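Local atomic coordinates of uncharacterized protein (Leptotrichia buccalis, PDB entry 3T8K), a protein that is of unknown function but adopts an ankyrin-repeat fold of stacked alpha-hairpins, an architecture that commonly mediates protein-protein recognition. Residues L138-S143 against K171-Y176. Sequence-based numbering, arbitrary orientation.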
loop_
_atom_site.group_PDB
_atom_site.type_symbol
_atom_site.label_atom_id
_atom_site.label_comp_id
_atom_site.label_asym_id
_atom_site.label_seq_id
_atom_site.Cartn_x
_atom_site.Cartn_y
_atom_site.Cartn_z
ATOM N N LEU A 138 9.000 -8.838 -19.866
ATOM C CA LEU A 138 7.556 -8.924 -20.036
ATOM C C LEU A 138 7.002 -7.543 -20.340
ATOM O O LEU A 138 6.267 -7.346 -21.307
ATOM C CB LEU A 138 6.892 -9.478 -18.769
ATOM C CG LEU A 138 7.025 -10.975 -18.501
ATOM C CD1 LEU A 138 6.472 -11.323 -17.120
ATOM C CD2 LEU A 138 6.310 -11.774 -19.591
ATOM N N ILE A 139 7.365 -6.578 -19.503
ATOM C CA ILE A 139 6.845 -5.229 -19.646
ATOM C C ILE A 139 7.260 -4.555 -20.956
ATOM O O ILE A 139 6.414 -4.038 -21.683
ATOM C CB ILE A 139 7.230 -4.357 -18.438
ATOM C CG1 ILE A 139 6.608 -4.940 -17.160
ATOM C CG2 ILE A 139 6.775 -2.925 -18.651
ATOM C CD1 ILE A 139 7.020 -4.211 -15.895
ATOM N N PHE A 140 8.552 -4.575 -21.273
ATOM C CA PHE A 140 9.034 -3.861 -22.450
ATOM C C PHE A 140 8.729 -4.554 -23.778
ATOM O O PHE A 140 8.983 -3.980 -24.835
ATOM C CB PHE A 140 10.527 -3.530 -22.317
ATOM C CG PHE A 140 10.823 -2.570 -21.196
ATOM C CD1 PHE A 140 10.347 -1.266 -21.243
ATOM C CD2 PHE A 140 11.543 -2.974 -20.085
ATOM C CE1 PHE A 140 10.600 -0.381 -20.213
ATOM C CE2 PHE A 140 11.798 -2.093 -19.049
ATOM C CZ PHE A 140 11.329 -0.793 -19.117
ATOM N N SER A 141 8.168 -5.765 -23.717
ATOM C CA SER A 141 7.708 -6.477 -24.910
ATOM C C SER A 141 6.314 -6.016 -25.344
ATOM O O SER A 141 5.810 -6.420 -26.395
ATOM C CB SER A 141 7.669 -7.986 -24.651
ATOM O OG SER A 141 8.975 -8.508 -24.482
ATOM N N GLN A 142 5.680 -5.194 -24.522
ATOM C CA GLN A 142 4.350 -4.691 -24.838
ATOM C C GLN A 142 4.435 -3.334 -25.540
ATOM O O GLN A 142 5.096 -2.414 -25.059
ATOM C CB GLN A 142 3.510 -4.574 -23.565
ATOM C CG GLN A 142 3.533 -5.822 -22.694
ATOM C CD GLN A 142 3.117 -7.073 -23.447
ATOM O OE1 GLN A 142 2.121 -7.076 -24.166
ATOM N NE2 GLN A 142 3.888 -8.143 -23.292
ATOM N N SER A 143 3.744 -3.224 -26.669
ATOM C CA SER A 143 3.629 -1.968 -27.395
ATOM C C SER A 143 2.751 -1.000 -26.627
ATOM O O SER A 143 1.788 -1.411 -25.981
ATOM C CB SER A 143 3.011 -2.230 -28.770
ATOM O OG SER A 143 2.776 -1.021 -29.474
ATOM N N LYS A 171 18.480 1.516 -19.285
ATOM C CA LYS A 171 18.947 1.089 -20.600
ATOM C C LYS A 171 17.800 0.514 -21.419
ATOM O O LYS A 171 17.638 0.829 -22.594
ATOM C CB LYS A 171 20.055 0.049 -20.447
ATOM C CG LYS A 171 20.585 -0.516 -21.767
ATOM C CD LYS A 171 20.864 0.587 -22.772
ATOM C CE LYS A 171 21.236 0.009 -24.132
ATOM N NZ LYS A 171 21.185 1.054 -25.186
HETATM N N MSE A 172 16.995 -0.330 -20.789
HETATM C CA MSE A 172 15.893 -0.958 -21.499
HETATM C C MSE A 172 14.813 0.049 -21.899
HETATM O O MSE A 172 14.195 -0.087 -22.956
HETATM C CB MSE A 172 15.320 -2.117 -20.682
HETATM C CG MSE A 172 16.311 -3.269 -20.540
HETATM SE SE MSE A 172 15.594 -4.759 -19.516
HETATM C CE MSE A 172 14.486 -5.552 -20.903
HETATM N N MSE A 173 14.591 1.065 -21.068
HETATM C CA MSE A 173 13.619 2.100 -21.407
HETATM C C MSE A 173 14.119 2.964 -22.557
HETATM O O MSE A 173 13.349 3.325 -23.444
HETATM C CB MSE A 173 13.312 2.997 -20.208
HETATM C CG MSE A 173 12.270 2.471 -19.259
HETATM SE SE MSE A 173 11.876 3.896 -17.992
HETATM C CE MSE A 173 10.968 5.126 -19.151
ATOM N N GLU A 174 15.404 3.320 -22.529
ATOM C CA GLU A 174 15.979 4.090 -23.623
ATOM C C GLU A 174 15.886 3.290 -24.926
ATOM O O GLU A 174 15.602 3.850 -25.992
ATOM C CB GLU A 174 17.426 4.506 -23.306
ATOM C CG GLU A 174 17.513 5.637 -22.289
ATOM C CD GLU A 174 18.905 5.805 -21.712
ATOM O OE1 GLU A 174 19.817 5.047 -22.110
ATOM O OE2 GLU A 174 19.088 6.696 -20.857
ATOM N N ASP A 175 16.108 1.983 -24.841
ATOM C CA ASP A 175 16.019 1.130 -26.027
ATOM C C ASP A 175 14.587 1.106 -26.567
ATOM O O ASP A 175 14.364 1.091 -27.780
ATOM C CB ASP A 175 16.455 -0.310 -25.720
ATOM C CG ASP A 175 17.963 -0.459 -25.545
ATOM O OD1 ASP A 175 18.729 0.498 -25.825
ATOM O OD2 ASP A 175 18.379 -1.563 -25.128
ATOM N N TYR A 176 13.621 1.078 -25.652
ATOM C CA TYR A 176 12.202 1.004 -26.013
ATOM C C TYR A 176 11.808 2.298 -26.716
ATOM O O TYR A 176 11.141 2.291 -27.748
ATOM C CB TYR A 176 11.364 0.814 -24.747
ATOM C CG TYR A 176 9.878 0.611 -24.965
ATOM C CD1 TYR A 176 9.332 -0.664 -24.986
ATOM C CD2 TYR A 176 9.023 1.695 -25.124
ATOM C CE1 TYR A 176 7.973 -0.861 -25.169
ATOM C CE2 TYR A 176 7.663 1.515 -25.312
ATOM C CZ TYR A 176 7.144 0.227 -25.335
ATOM O OH TYR A 176 5.790 0.017 -25.516
#
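Within 171-176 of helix 167-180, contact with the end of helix 129-140 begins at Met-172, a selenomethionine: its CB lies 3.9 Å from CE2 of Phe-140, and its CE, turned by the bend at the last torsion, reaches CD2 of the same ring. The Met-172 carbonyl and the Met-173 amide lie over one face of that ring. Met-173, also a selenomethionine, presses its CG tightly on the far end of the ring, 3.4 Å from CZ of Phe-140, then leads its end away from the contact; its side chain also touches Ala-157, Leu-158 and Val-161 of helix 157-162. Tyr-176 swings its CG anti to the backbone N (chi1 -175°), sending the ring obliquely past Phe-140, and Tyr-176 CD1 comes to 3.9 Å from Phe-140 CD1. The tyrosine's edge faces Phe-140 O, 3.3 Å from Tyr-176 CE1, while Tyr-176 OH donates a short 2.6 Å bond to a lone pair of Gln-142 O, in the plane of that carbonyl. Tyr-176 OH is also hydrogen-bonded to Leu-145 N. An alanine at Tyr-176 would remove both bonds and would probably loosen the turn after helix 129-140. In this meeting of neighbouring helices of the ankyrin-type stack, the Phe-140 side chain supplies apolar contact alone; the phenol oxygen, the polar atom of a buried side chain, is satisfied by two backbone groups of the outgoing loop and so fixes that loop against helix 167-180.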